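PDB 4OJV: 3',5'-cyclic-nucleotide phosphodiesterase 1 from Saccharomyces cerevisiae, which is a class-II cyclic-nucleotide phosphodiesterase of the metallo-hydrolase clan, with two main beta sheets, flanking helices and a pair of zinc sites. Local coordinates for residues Phe4-Ile8 with Leu90-Leu94; Ile24-Ala28 with Ile201-Asp205; Glu34-Gly40 with Ile121-Thr127; Leu191-Glu195 with Val206-Lys210. One frame throughout, in Å; residues are numbered along the deposited sequence.

The four contacts illustrate how chemistry follows position in a two-sheet fold. Contacts 1, 2 and 3 are buried; contact 4 is partly open to solvent. Contacts 1 to 3 share one mixed sheet, in which strands 4-8, 22-27 and 35-38 lie side by side. Contact 3 is bonded chiefly through backbone amides within that sheet, contact 1 sets a helix start against it through hydroxyls, a carboxylate and water, and contact 2 meets the second sheet through aromatic rings without a hydrogen bond. Contacts 2 and 4 both use strand 204-215, and contact 4 combines one backbone hydrogen bond with proline and aromatic packing. Tyr-125 of contact 3 touches Leu-191 and Val-206 of contact 4.

Contact 1: Phe4-Ile8 with Leu90-Leu94; sequences FEITI and LSKSL
Residues 4-8 form an extended strand whose Glu-5 and Thr-7 point their CA-to-CB bonds at segment 90-94, with Glu-5 CA 7.9 Å from Ser-91 CA and Thr-7 CA 6.9 Å from Leu-90 CA. Leu-90 comes first, its CD2 lying 3.9 Å from Thr-7 CG2. Ser-91 follows at the N-cap of helix 92-96. In the p rotamer Ser-91 OG accepts from Leu-94 N at 3.0 Å and donates to Glu-5 OE2 at 2.7 Å, while its backbone N reaches a water at 2.9 Å that lies 2.7 Å from Thr-7 OG1. Ser-93 N, in the first helical turn, gives a hydrogen bond of 3.1 Å to a second water, which donates to Glu-5 OE1 at 2.8 Å; Ser-93 OG is hydrogen-bonded to Lys-26, which also forms a salt bridge with Glu-5. Leu-94 ends the walk with CD1 4.1 Å from Thr-7 OG1. The arrangement is a serine N-cap docked on a beta sheet by a carboxylate held out in m, t rotamers. The buried charge of Glu-5 is thus met by a hydroxyl, a helix N-terminus reached through water and a lysine, so the helix start and the strand share one polar network.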
loop_
_atom_site.group_PDB
_atom_site.type_symbol
_atom_site.label_atom_id
_atom_site.label_comp_id
_atom_site.label_asym_id
_atom_site.label_seq_id
_atom_site.Cartn_x
_atom_site.Cartn_y
_atom_site.Cartn_z
ATOM N N PHE A 4 -13.228 24.827 3.505
ATOM C CA PHE A 4 -12.580 23.516 3.650
ATOM C C PHE A 4 -11.209 23.473 3.003
ATOM O O PHE A 4 -11.015 24.009 1.911
ATOM C CB PHE A 4 -13.439 22.430 2.999
ATOM C CG PHE A 4 -14.805 22.271 3.608
ATOM C CD1 PHE A 4 -14.981 21.524 4.763
ATOM C CD2 PHE A 4 -15.921 22.848 3.006
ATOM C CE1 PHE A 4 -16.241 21.365 5.320
ATOM C CE2 PHE A 4 -17.186 22.690 3.553
ATOM C CZ PHE A 4 -17.349 21.947 4.710
ATOM N N GLU A 5 -10.274 22.793 3.661
ATOM C CA GLU A 5 -9.018 22.397 3.035
ATOM C C GLU A 5 -9.014 20.880 2.893
ATOM O O GLU A 5 -9.219 20.156 3.877
ATOM C CB GLU A 5 -7.809 22.847 3.855
ATOM C CG GLU A 5 -7.646 24.357 3.890
ATOM C CD GLU A 5 -6.507 24.842 4.780
ATOM O OE1 GLU A 5 -6.365 26.079 4.912
ATOM O OE2 GLU A 5 -5.768 24.005 5.341
ATOM N N ILE A 6 -8.794 20.409 1.668
ATOM C CA ILE A 6 -8.798 18.977 1.378
ATOM C C ILE A 6 -7.426 18.588 0.852
ATOM O O ILE A 6 -7.026 19.040 -0.223
ATOM C CB ILE A 6 -9.866 18.593 0.333
ATOM C CG1 ILE A 6 -11.271 19.064 0.753
ATOM C CG2 ILE A 6 -9.833 17.085 0.095
ATOM C CD1 ILE A 6 -12.348 18.698 -0.250
ATOM N N THR A 7 -6.701 17.766 1.608
ATOM C CA THR A 7 -5.408 17.268 1.161
ATOM C C THR A 7 -5.635 15.929 0.462
ATOM O O THR A 7 -6.149 14.991 1.066
ATOM C CB THR A 7 -4.428 17.063 2.331
ATOM O OG1 THR A 7 -4.423 18.212 3.188
ATOM C CG2 THR A 7 -3.024 16.830 1.798
ATOM N N ILE A 8 -5.247 15.848 -0.802
ATOM C CA ILE A 8 -5.380 14.611 -1.563
ATOM C C ILE A 8 -4.155 13.743 -1.304
ATOM O O ILE A 8 -3.089 13.994 -1.860
ATOM C CB ILE A 8 -5.533 14.879 -3.073
ATOM C CG1 ILE A 8 -6.611 15.938 -3.336
ATOM C CG2 ILE A 8 -5.816 13.571 -3.808
ATOM C CD1 ILE A 8 -8.017 15.528 -2.993
ATOM N N LEU A 90 1.272 20.504 1.599
ATOM C CA LEU A 90 0.385 20.753 2.723
ATOM C C LEU A 90 0.155 22.251 2.860
ATOM O O LEU A 90 1.016 23.056 2.490
ATOM C CB LEU A 90 0.985 20.181 4.010
ATOM C CG LEU A 90 1.232 18.669 3.987
ATOM C CD1 LEU A 90 2.164 18.242 5.110
ATOM C CD2 LEU A 90 -0.067 17.878 4.032
ATOM N N SER A 91 -0.994 22.623 3.400
ATOM C CA SER A 91 -1.348 24.030 3.513
ATOM C C SER A 91 -0.486 24.703 4.561
ATOM O O SER A 91 0.025 24.057 5.484
ATOM C CB SER A 91 -2.818 24.210 3.879
ATOM O OG SER A 91 -3.041 23.892 5.242
ATOM N N LYS A 92 -0.351 26.016 4.422
ATOM C CA LYS A 92 0.394 26.800 5.394
ATOM C C LYS A 92 -0.149 26.583 6.805
ATOM O O LYS A 92 0.617 26.459 7.755
ATOM C CB LYS A 92 0.380 28.299 5.039
ATOM C CG LYS A 92 0.871 28.650 3.637
ATOM C CD LYS A 92 2.175 27.952 3.277
ATOM C CE LYS A 92 2.343 27.857 1.768
ATOM N NZ LYS A 92 3.359 26.835 1.386
ATOM N N SER A 93 -1.471 26.529 6.947
ATOM C CA SER A 93 -2.042 26.424 8.287
ATOM C C SER A 93 -1.847 25.033 8.889
ATOM O O SER A 93 -1.613 24.931 10.095
ATOM C CB SER A 93 -3.497 26.867 8.321
ATOM O OG SER A 93 -4.304 26.013 7.549
ATOM N N LEU A 94 -1.921 23.980 8.062
ATOM C CA LEU A 94 -1.603 22.617 8.520
ATOM C C LEU A 94 -0.145 22.562 8.998
ATOM O O LEU A 94 0.149 22.016 10.062
ATOM C CB LEU A 94 -1.872 21.571 7.419
ATOM C CG LEU A 94 -1.881 20.060 7.759
ATOM C CD1 LEU A 94 -2.635 19.264 6.707
ATOM C CD2 LEU A 94 -0.480 19.484 7.911
HETATM O O HOH W 1 -3.800 27.258 5.054
HETATM O O HOH W 2 -2.841 20.405 3.323
#

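Contact 2: Ile24-Ala28 with Ile201-Asp205; sequences ILKPA and IFPWD
Pro-27 sets its CD over one face of the Phe-202 ring, 3.4 Å from the centroid and 9° off the normal, a close CH-pi contact; CD to Phe-202 CE1 is 3.5 Å. Residues 24-27 are extended strand, and the nearest alpha carbons across the contact, Pro-27 CA and Phe-202 CA, are 7.4 Å apart. Phe-202 (chi1 m) also meets Lys-26, whose CB is 4.0 Å from Phe-202 CZ, and its edge approaches Leu-25 O, 3.5 Å from Phe-202 CE2. Pro-203 (phi/psi -80/60) is the centre of an inverse gamma turn with a weak Trp-204 N to Phe-202 O bond of 2.8 Å, which brings both aromatic side chains to bear on segment 24-28. Trp-204, again m in chi1, places CZ2 3.5 Å from Pro-27 N and 3.8 Å from Pro-27 CD, and puts the edge of its ring against Leu-25, with CZ3 3.9 Å from Leu-25 CB. Beyond the segments it meets Phe-4 edge-to-face. Strands 22-27 and 204-215 belong to different sheets, so the start of strand 204-215 and the turn leading into it pack on a strand of the other sheet, in the beta sandwich of the metallo-beta-lactamase type of fold. Lys-26 NZ donates a hydrogen bond to Pro-27 O at 2.8 Å and forms a salt bridge with Glu-5. With no hydrogen bond between the segments, their cohesion rests on dispersion and CH-pi contacts.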
loop_
_atom_site.group_PDB
_atom_site.type_symbol
_atom_site.label_atom_id
_atom_site.label_comp_id
_atom_site.label_asym_id
_atom_site.label_seq_id
_atom_site.Cartn_x
_atom_site.Cartn_y
_atom_site.Cartn_z
ATOM N N ILE A 24 -7.590 14.032 3.334
ATOM C CA ILE A 24 -7.554 14.663 4.650
ATOM C C ILE A 24 -8.380 15.946 4.605
ATOM O O ILE A 24 -8.282 16.717 3.647
ATOM C CB ILE A 24 -6.100 14.979 5.070
ATOM C CG1 ILE A 24 -5.243 13.711 5.118
ATOM C CG2 ILE A 24 -6.054 15.760 6.381
ATOM C CD1 ILE A 24 -5.738 12.656 6.072
ATOM N N LEU A 25 -9.174 16.175 5.647
ATOM C CA LEU A 25 -10.008 17.374 5.745
ATOM C C LEU A 25 -9.686 18.162 6.996
ATOM O O LEU A 25 -9.475 17.578 8.069
ATOM C CB LEU A 25 -11.485 16.996 5.826
ATOM C CG LEU A 25 -12.071 16.017 4.813
ATOM C CD1 LEU A 25 -13.543 15.767 5.101
ATOM C CD2 LEU A 25 -11.885 16.528 3.397
ATOM N N LYS A 26 -9.705 19.488 6.870
ATOM C CA LYS A 26 -9.677 20.375 8.026
ATOM C C LYS A 26 -10.350 21.691 7.648
ATOM O O LYS A 26 -10.491 22.007 6.466
ATOM C CB LYS A 26 -8.246 20.618 8.523
ATOM C CG LYS A 26 -7.350 21.345 7.522
ATOM C CD LYS A 26 -5.958 21.648 8.087
ATOM C CE LYS A 26 -5.925 22.833 9.046
ATOM N NZ LYS A 26 -6.288 24.134 8.408
ATOM N N PRO A 27 -10.760 22.484 8.653
ATOM C CA PRO A 27 -11.264 23.817 8.350
ATOM C C PRO A 27 -10.173 24.664 7.709
ATOM O O PRO A 27 -8.991 24.518 8.032
ATOM C CB PRO A 27 -11.618 24.379 9.732
ATOM C CG PRO A 27 -11.870 23.176 10.578
ATOM C CD PRO A 27 -10.860 22.174 10.092
ATOM N N ALA A 28 -10.570 25.554 6.805
ATOM C CA ALA A 28 -9.618 26.474 6.202
ATOM C C ALA A 28 -8.974 27.383 7.248
ATOM O O ALA A 28 -9.615 27.777 8.232
ATOM C CB ALA A 28 -10.296 27.302 5.129
ATOM N N ILE A 201 -14.080 17.056 16.688
ATOM C CA ILE A 201 -13.326 18.278 17.000
ATOM C C ILE A 201 -13.838 19.473 16.203
ATOM O O ILE A 201 -14.092 20.550 16.771
ATOM C CB ILE A 201 -11.794 18.105 16.798
ATOM C CG1 ILE A 201 -11.251 16.942 17.644
ATOM C CG2 ILE A 201 -11.035 19.405 17.078
ATOM C CD1 ILE A 201 -11.234 17.174 19.146
ATOM N N PHE A 202 -14.008 19.293 14.895
ATOM C CA PHE A 202 -14.444 20.406 14.068
ATOM C C PHE A 202 -15.936 20.629 14.265
ATOM O O PHE A 202 -16.669 19.676 14.513
ATOM C CB PHE A 202 -14.151 20.172 12.583
ATOM C CG PHE A 202 -12.726 19.774 12.281
ATOM C CD1 PHE A 202 -11.647 20.316 12.982
ATOM C CD2 PHE A 202 -12.463 18.879 11.247
ATOM C CE1 PHE A 202 -10.344 19.941 12.685
ATOM C CE2 PHE A 202 -11.162 18.505 10.943
ATOM C CZ PHE A 202 -10.105 19.039 11.659
ATOM N N PRO A 203 -16.391 21.889 14.130
ATOM C CA PRO A 203 -17.815 22.213 14.302
ATOM C C PRO A 203 -18.602 21.863 13.035
ATOM O O PRO A 203 -19.217 22.735 12.395
ATOM C CB PRO A 203 -17.798 23.720 14.579
ATOM C CG PRO A 203 -16.579 24.208 13.873
ATOM C CD PRO A 203 -15.566 23.101 13.976
ATOM N N TRP A 204 -18.543 20.578 12.686
ATOM C CA TRP A 204 -19.115 20.050 11.455
ATOM C C TRP A 204 -20.086 18.945 11.719
ATOM O O TRP A 204 -19.935 18.181 12.675
ATOM C CB TRP A 204 -18.040 19.443 10.576
ATOM C CG TRP A 204 -16.975 20.344 10.056
ATOM C CD1 TRP A 204 -16.819 21.718 10.223
ATOM C CD2 TRP A 204 -15.854 19.925 9.234
ATOM N NE1 TRP A 204 -15.698 22.167 9.568
ATOM C CE2 TRP A 204 -15.068 21.123 8.951
ATOM C CE3 TRP A 204 -15.435 18.701 8.719
ATOM C CZ2 TRP A 204 -13.911 21.076 8.182
ATOM C CZ3 TRP A 204 -14.275 18.671 7.942
ATOM C CH2 TRP A 204 -13.535 19.827 7.679
ATOM N N ASP A 205 -21.089 18.841 10.858
ATOM C CA ASP A 205 -21.943 17.664 10.794
ATOM C C ASP A 205 -21.369 16.688 9.779
ATOM O O ASP A 205 -20.783 17.104 8.775
ATOM C CB ASP A 205 -23.363 18.031 10.344
ATOM C CG ASP A 205 -24.070 18.975 11.295
ATOM O OD1 ASP A 205 -23.792 18.958 12.511
ATOM O OD2 ASP A 205 -24.941 19.719 10.804
#

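Contact 3: Glu34-Gly40 with Ile121-Thr127; sequences ELIAVDG and ITDYYIT
Asp-39 grips Thr-127 with both carboxylate oxygens: Thr-127 N donates to Asp-39 OD1 at 2.7 Å and Thr-127 OG1 to Asp-39 OD2 at 2.8 Å. Four backbone bonds run back from there, Asp-39 N to Tyr-125 O (2.8 Å), Tyr-125 N to Ala-37 O (2.8 Å), Ala-37 N to Asp-123 O (2.9 Å) and Thr-122 N to Leu-35 O (3.0 Å). They join strands 35-38 and 121-125 in parallel, the axes 4.6 Å apart at closest and 18° from each other. Leu-35 pairs with Ile-121 but Ala-37 with Tyr-124, so the second strand holds one extra residue, a beta bulge marked by the helix-like Thr-122 (-85/-35). As in the metallo-beta-lactamase fold, the zinc ligands His-128, His-130, Asp-132 and His-133 follow directly after segment 121-127. Asp-39, at positive phi (64/178) just past its own strand, has its side chain about 7 Å from a zinc ion, and its OD2 also bonds His-133, a second-shell arrangement. On one face of the pair Ala-37 CB packs 3.6 Å from Tyr-124 CD2 and 4.1 Å from Ile-121 CG2, while Leu-35 CD1 lies 3.7 Å from Ile-121 CD1. On the other, Ile-36 CG2 sits 3.6 Å from Tyr-125 CD1, at the edge of a ring that stacks on Trp-156. Just before strand 35-38, Glu-34 CG touches Thr-122 CG2 at 3.6 Å.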
loop_
_atom_site.group_PDB
_atom_site.type_symbol
_atom_site.label_atom_id
_atom_site.label_comp_id
_atom_site.label_asym_id
_atom_site.label_seq_id
_atom_site.Cartn_x
_atom_site.Cartn_y
_atom_site.Cartn_z
ATOM N N GLU A 34 -5.417 18.741 14.668
ATOM C CA GLU A 34 -6.403 17.705 14.398
ATOM C C GLU A 34 -6.815 17.680 12.937
ATOM O O GLU A 34 -6.972 18.715 12.292
ATOM C CB GLU A 34 -7.625 17.870 15.307
ATOM C CG GLU A 34 -7.361 17.523 16.770
ATOM C CD GLU A 34 -6.722 18.650 17.566
ATOM O OE1 GLU A 34 -6.687 19.799 17.084
ATOM O OE2 GLU A 34 -6.260 18.383 18.700
ATOM N N LEU A 35 -6.984 16.461 12.428
ATOM C CA LEU A 35 -7.312 16.205 11.035
ATOM C C LEU A 35 -8.312 15.059 10.948
ATOM O O LEU A 35 -8.271 14.135 11.776
ATOM C CB LEU A 35 -6.052 15.802 10.260
ATOM C CG LEU A 35 -4.928 16.832 10.181
ATOM C CD1 LEU A 35 -3.636 16.216 9.663
ATOM C CD2 LEU A 35 -5.355 18.014 9.319
ATOM N N ILE A 36 -9.195 15.117 9.953
ATOM C CA ILE A 36 -10.088 14.014 9.605
ATOM C C ILE A 36 -9.557 13.344 8.343
ATOM O O ILE A 36 -9.091 14.030 7.435
ATOM C CB ILE A 36 -11.536 14.521 9.329
ATOM C CG1 ILE A 36 -12.243 14.880 10.646
ATOM C CG2 ILE A 36 -12.322 13.515 8.485
ATOM C CD1 ILE A 36 -13.567 15.577 10.430
ATOM N N ALA A 37 -9.635 12.019 8.265
ATOM C CA ALA A 37 -9.379 11.304 7.016
ATOM C C ALA A 37 -10.681 10.717 6.479
ATOM O O ALA A 37 -11.472 10.144 7.238
ATOM C CB ALA A 37 -8.358 10.197 7.235
ATOM N N VAL A 38 -10.908 10.855 5.174
ATOM C CA VAL A 38 -11.930 10.077 4.493
ATOM C C VAL A 38 -11.215 8.993 3.724
ATOM O O VAL A 38 -10.372 9.266 2.863
ATOM C CB VAL A 38 -12.832 10.914 3.567
ATOM C CG1 VAL A 38 -13.940 10.029 3.006
ATOM C CG2 VAL A 38 -13.413 12.106 4.317
ATOM N N ASP A 39 -11.576 7.756 4.056
ATOM C CA ASP A 39 -10.862 6.575 3.604
ATOM C C ASP A 39 -9.429 6.507 4.123
ATOM O O ASP A 39 -8.962 7.397 4.853
ATOM C CB ASP A 39 -11.032 6.327 2.103
ATOM C CG ASP A 39 -12.353 5.642 1.796
ATOM O OD1 ASP A 39 -12.896 4.997 2.733
ATOM O OD2 ASP A 39 -12.831 5.725 0.649
ATOM N N GLY A 40 -8.745 5.431 3.769
ATOM C CA GLY A 40 -7.537 5.043 4.468
ATOM C C GLY A 40 -6.576 4.290 3.587
ATOM O O GLY A 40 -5.853 3.412 4.063
ATOM N N ILE A 121 -4.263 12.938 12.979
ATOM C CA ILE A 121 -5.421 12.287 12.363
ATOM C C ILE A 121 -6.263 11.572 13.454
ATOM O O ILE A 121 -5.871 10.505 13.943
ATOM C CB ILE A 121 -4.989 11.358 11.223
ATOM C CG1 ILE A 121 -4.435 12.158 10.050
ATOM C CG2 ILE A 121 -6.178 10.564 10.708
ATOM C CD1 ILE A 121 -3.027 12.652 10.177
ATOM N N THR A 122 -7.360 12.209 13.871
ATOM C CA THR A 122 -8.185 11.763 15.008
ATOM C C THR A 122 -9.215 10.704 14.602
ATOM O O THR A 122 -9.543 9.786 15.371
ATOM C CB THR A 122 -8.951 12.946 15.666
ATOM O OG1 THR A 122 -9.824 13.598 14.716
ATOM C CG2 THR A 122 -7.998 13.963 16.290
ATOM N N ASP A 123 -9.722 10.844 13.385
ATOM C CA ASP A 123 -10.927 10.156 12.963
ATOM C C ASP A 123 -10.801 9.816 11.487
ATOM O O ASP A 123 -10.434 10.668 10.676
ATOM C CB ASP A 123 -12.172 11.053 13.134
ATOM C CG ASP A 123 -12.494 11.403 14.591
ATOM O OD1 ASP A 123 -13.003 10.550 15.336
ATOM O OD2 ASP A 123 -12.306 12.575 14.946
ATOM N N TYR A 124 -11.130 8.575 11.145
ATOM C CA TYR A 124 -11.284 8.143 9.760
ATOM C C TYR A 124 -12.755 7.873 9.495
ATOM O O TYR A 124 -13.427 7.258 10.336
ATOM C CB TYR A 124 -10.543 6.833 9.512
ATOM C CG TYR A 124 -9.038 6.857 9.578
ATOM C CD1 TYR A 124 -8.371 6.846 10.798
ATOM C CD2 TYR A 124 -8.280 6.831 8.412
ATOM C CE1 TYR A 124 -6.984 6.834 10.853
ATOM C CE2 TYR A 124 -6.892 6.811 8.457
ATOM C CZ TYR A 124 -6.258 6.813 9.681
ATOM O OH TYR A 124 -4.884 6.765 9.755
ATOM N N TYR A 125 -13.234 8.294 8.325
ATOM C CA TYR A 125 -14.568 7.942 7.851
ATOM C C TYR A 125 -14.366 7.057 6.638
ATOM O O TYR A 125 -13.957 7.524 5.577
ATOM C CB TYR A 125 -15.372 9.213 7.533
ATOM C CG TYR A 125 -15.662 9.996 8.790
ATOM C CD1 TYR A 125 -14.761 10.948 9.260
ATOM C CD2 TYR A 125 -16.804 9.740 9.548
ATOM C CE1 TYR A 125 -15.008 11.649 10.433
ATOM C CE2 TYR A 125 -17.052 10.424 10.722
ATOM C CZ TYR A 125 -16.149 11.368 11.160
ATOM O OH TYR A 125 -16.387 12.064 12.325
ATOM N N ILE A 126 -14.618 5.765 6.811
ATOM C CA ILE A 126 -14.307 4.774 5.786
ATOM C C ILE A 126 -15.558 4.492 4.968
ATOM O O ILE A 126 -16.647 4.319 5.529
ATOM C CB ILE A 126 -13.744 3.475 6.423
ATOM C CG1 ILE A 126 -12.505 3.784 7.286
ATOM C CG2 ILE A 126 -13.431 2.427 5.355
ATOM C CD1 ILE A 126 -11.335 4.419 6.551
ATOM N N THR A 127 -15.401 4.471 3.646
ATOM C CA THR A 127 -16.555 4.302 2.761
ATOM C C THR A 127 -16.930 2.837 2.549
ATOM O O THR A 127 -18.100 2.485 2.451
ATOM C CB THR A 127 -16.325 4.985 1.397
ATOM O OG1 THR A 127 -15.249 4.328 0.701
ATOM C CG2 THR A 127 -16.055 6.487 1.569
#

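Contact 4: Leu191-Glu195 with Val206-Lys210; sequences LNPKE and VIPFK
Leu-191 opens the segment with its CA-to-CB bond toward strand 206-210, and its CB rests 4.0 Å from Pro-208 CG. Asn-192 has its CA-to-CB bond directed away, yet its carbonyl O lies 3.5 Å from Pro-208 CG, and its ND2 bonds Glu-195 OE1 at 3.2 Å across the type II beta turn that runs from Asn-192 to Glu-195. Pro-193 takes the second position of that turn (-66/144); its CA is 5.3 Å from Phe-209 CA and makes a CA-H...O contact of 3.6 Å with Pro-208 O. This turn belongs to the connection from strand 186-190, outermost in one sheet, to strand 197-198, outermost in the other, so here the chain crosses between the two layers of the sandwich and lies against the extended strand 204-215. Lys-194, in the third position with positive phi (70/3), donates its N to Pro-208 O at 2.7 Å and a nearly straight 171°. Lys-194 CA sits over one face of the Phe-209 ring, 4.3 Å from the centroid, as a CH-pi contact, and Lys-194 CG is 3.9 Å from Phe-209 CE2. Lys-194 NZ forms a salt bridge with Glu-259 and donates at 2.8 Å to a water that also accepts from Lys-210 N at 2.8 Å. The CA-to-CB bond of Glu-195 also points away, and its O comes to 3.5 Å from Pro-208 CD and 3.7 Å from Ile-207 CG2.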
loop_
_atom_site.group_PDB
_atom_site.type_symbol
_atom_site.label_atom_id
_atom_site.label_comp_id
_atom_site.label_asym_id
_atom_site.label_seq_id
_atom_site.Cartn_x
_atom_site.Cartn_y
_atom_site.Cartn_z
ATOM N N LEU A 191 -21.854 4.300 12.416
ATOM C CA LEU A 191 -22.728 5.422 12.145
ATOM C C LEU A 191 -24.062 4.879 11.651
ATOM O O LEU A 191 -24.123 3.804 11.053
ATOM C CB LEU A 191 -22.125 6.309 11.057
ATOM C CG LEU A 191 -20.819 7.026 11.384
ATOM C CD1 LEU A 191 -20.183 7.540 10.096
ATOM C CD2 LEU A 191 -21.043 8.160 12.375
ATOM N N ASN A 192 -25.120 5.646 11.892
ATOM C CA ASN A 192 -26.435 5.356 11.336
ATOM C C ASN A 192 -26.600 6.051 9.993
ATOM O O ASN A 192 -26.273 7.233 9.868
ATOM C CB ASN A 192 -27.542 5.828 12.282
ATOM C CG ASN A 192 -27.538 5.088 13.604
ATOM O OD1 ASN A 192 -27.344 3.873 13.652
ATOM N ND2 ASN A 192 -27.758 5.821 14.687
ATOM N N PRO A 193 -27.131 5.332 8.990
ATOM C CA PRO A 193 -27.312 5.946 7.680
ATOM C C PRO A 193 -28.352 7.072 7.703
ATOM O O PRO A 193 -29.358 6.989 8.433
ATOM C CB PRO A 193 -27.793 4.779 6.807
ATOM C CG PRO A 193 -28.444 3.840 7.762
ATOM C CD PRO A 193 -27.641 3.949 9.027
ATOM N N LYS A 194 -28.102 8.109 6.905
ATOM C CA LYS A 194 -29.025 9.238 6.702
ATOM C C LYS A 194 -29.173 10.163 7.913
ATOM O O LYS A 194 -29.959 11.107 7.870
ATOM C CB LYS A 194 -30.413 8.755 6.249
ATOM C CG LYS A 194 -30.400 7.750 5.110
ATOM C CD LYS A 194 -31.817 7.385 4.682
ATOM C CE LYS A 194 -31.865 6.002 4.056
ATOM N NZ LYS A 194 -31.047 5.905 2.815
ATOM N N GLU A 195 -28.428 9.893 8.981
ATOM C CA GLU A 195 -28.556 10.634 10.234
ATOM C C GLU A 195 -27.447 11.666 10.363
ATOM O O GLU A 195 -26.276 11.375 10.086
ATOM C CB GLU A 195 -28.513 9.660 11.413
ATOM C CG GLU A 195 -28.911 10.243 12.760
ATOM C CD GLU A 195 -28.784 9.225 13.878
ATOM O OE1 GLU A 195 -27.658 9.019 14.377
ATOM O OE2 GLU A 195 -29.813 8.629 14.258
ATOM N N VAL A 206 -21.552 15.399 10.045
ATOM C CA VAL A 206 -21.254 14.337 9.086
ATOM C C VAL A 206 -22.527 13.528 8.854
ATOM O O VAL A 206 -23.192 13.115 9.812
ATOM C CB VAL A 206 -20.051 13.454 9.520
ATOM C CG1 VAL A 206 -20.273 12.793 10.875
ATOM C CG2 VAL A 206 -19.715 12.422 8.448
ATOM N N ILE A 207 -22.866 13.321 7.581
ATOM C CA ILE A 207 -24.101 12.636 7.214
ATOM C C ILE A 207 -23.754 11.547 6.193
ATOM O O ILE A 207 -23.409 11.863 5.054
ATOM C CB ILE A 207 -25.171 13.598 6.623
ATOM C CG1 ILE A 207 -25.119 14.989 7.288
ATOM C CG2 ILE A 207 -26.549 12.962 6.739
ATOM C CD1 ILE A 207 -25.964 16.045 6.596
ATOM N N PRO A 208 -23.829 10.268 6.604
ATOM C CA PRO A 208 -23.454 9.168 5.711
ATOM C C PRO A 208 -24.656 8.537 5.002
ATOM O O PRO A 208 -25.729 8.395 5.602
ATOM C CB PRO A 208 -22.832 8.159 6.674
ATOM C CG PRO A 208 -23.607 8.346 7.940
ATOM C CD PRO A 208 -23.999 9.804 7.996
ATOM N N PHE A 209 -24.455 8.161 3.740
ATOM C CA PHE A 209 -25.489 7.532 2.925
ATOM C C PHE A 209 -24.916 6.303 2.252
ATOM O O PHE A 209 -23.812 6.347 1.703
ATOM C CB PHE A 209 -25.981 8.511 1.864
ATOM C CG PHE A 209 -26.769 9.653 2.435
ATOM C CD1 PHE A 209 -26.118 10.768 2.953
ATOM C CD2 PHE A 209 -28.161 9.612 2.460
ATOM C CE1 PHE A 209 -26.841 11.819 3.500
ATOM C CE2 PHE A 209 -28.889 10.665 3.007
ATOM C CZ PHE A 209 -28.223 11.765 3.526
ATOM N N LYS A 210 -25.677 5.217 2.270
ATOM C CA LYS A 210 -25.252 3.991 1.628
ATOM C C LYS A 210 -25.505 4.056 0.119
ATOM O O LYS A 210 -26.526 4.586 -0.331
ATOM C CB LYS A 210 -25.991 2.817 2.258
ATOM C CG LYS A 210 -25.429 1.454 1.912
ATOM C CD LYS A 210 -26.174 0.360 2.667
ATOM C CE LYS A 210 -27.544 0.100 2.062
ATOM N NZ LYS A 210 -28.301 -0.958 2.792
HETATM O O HOH W 3 -28.352 5.431 3.228
#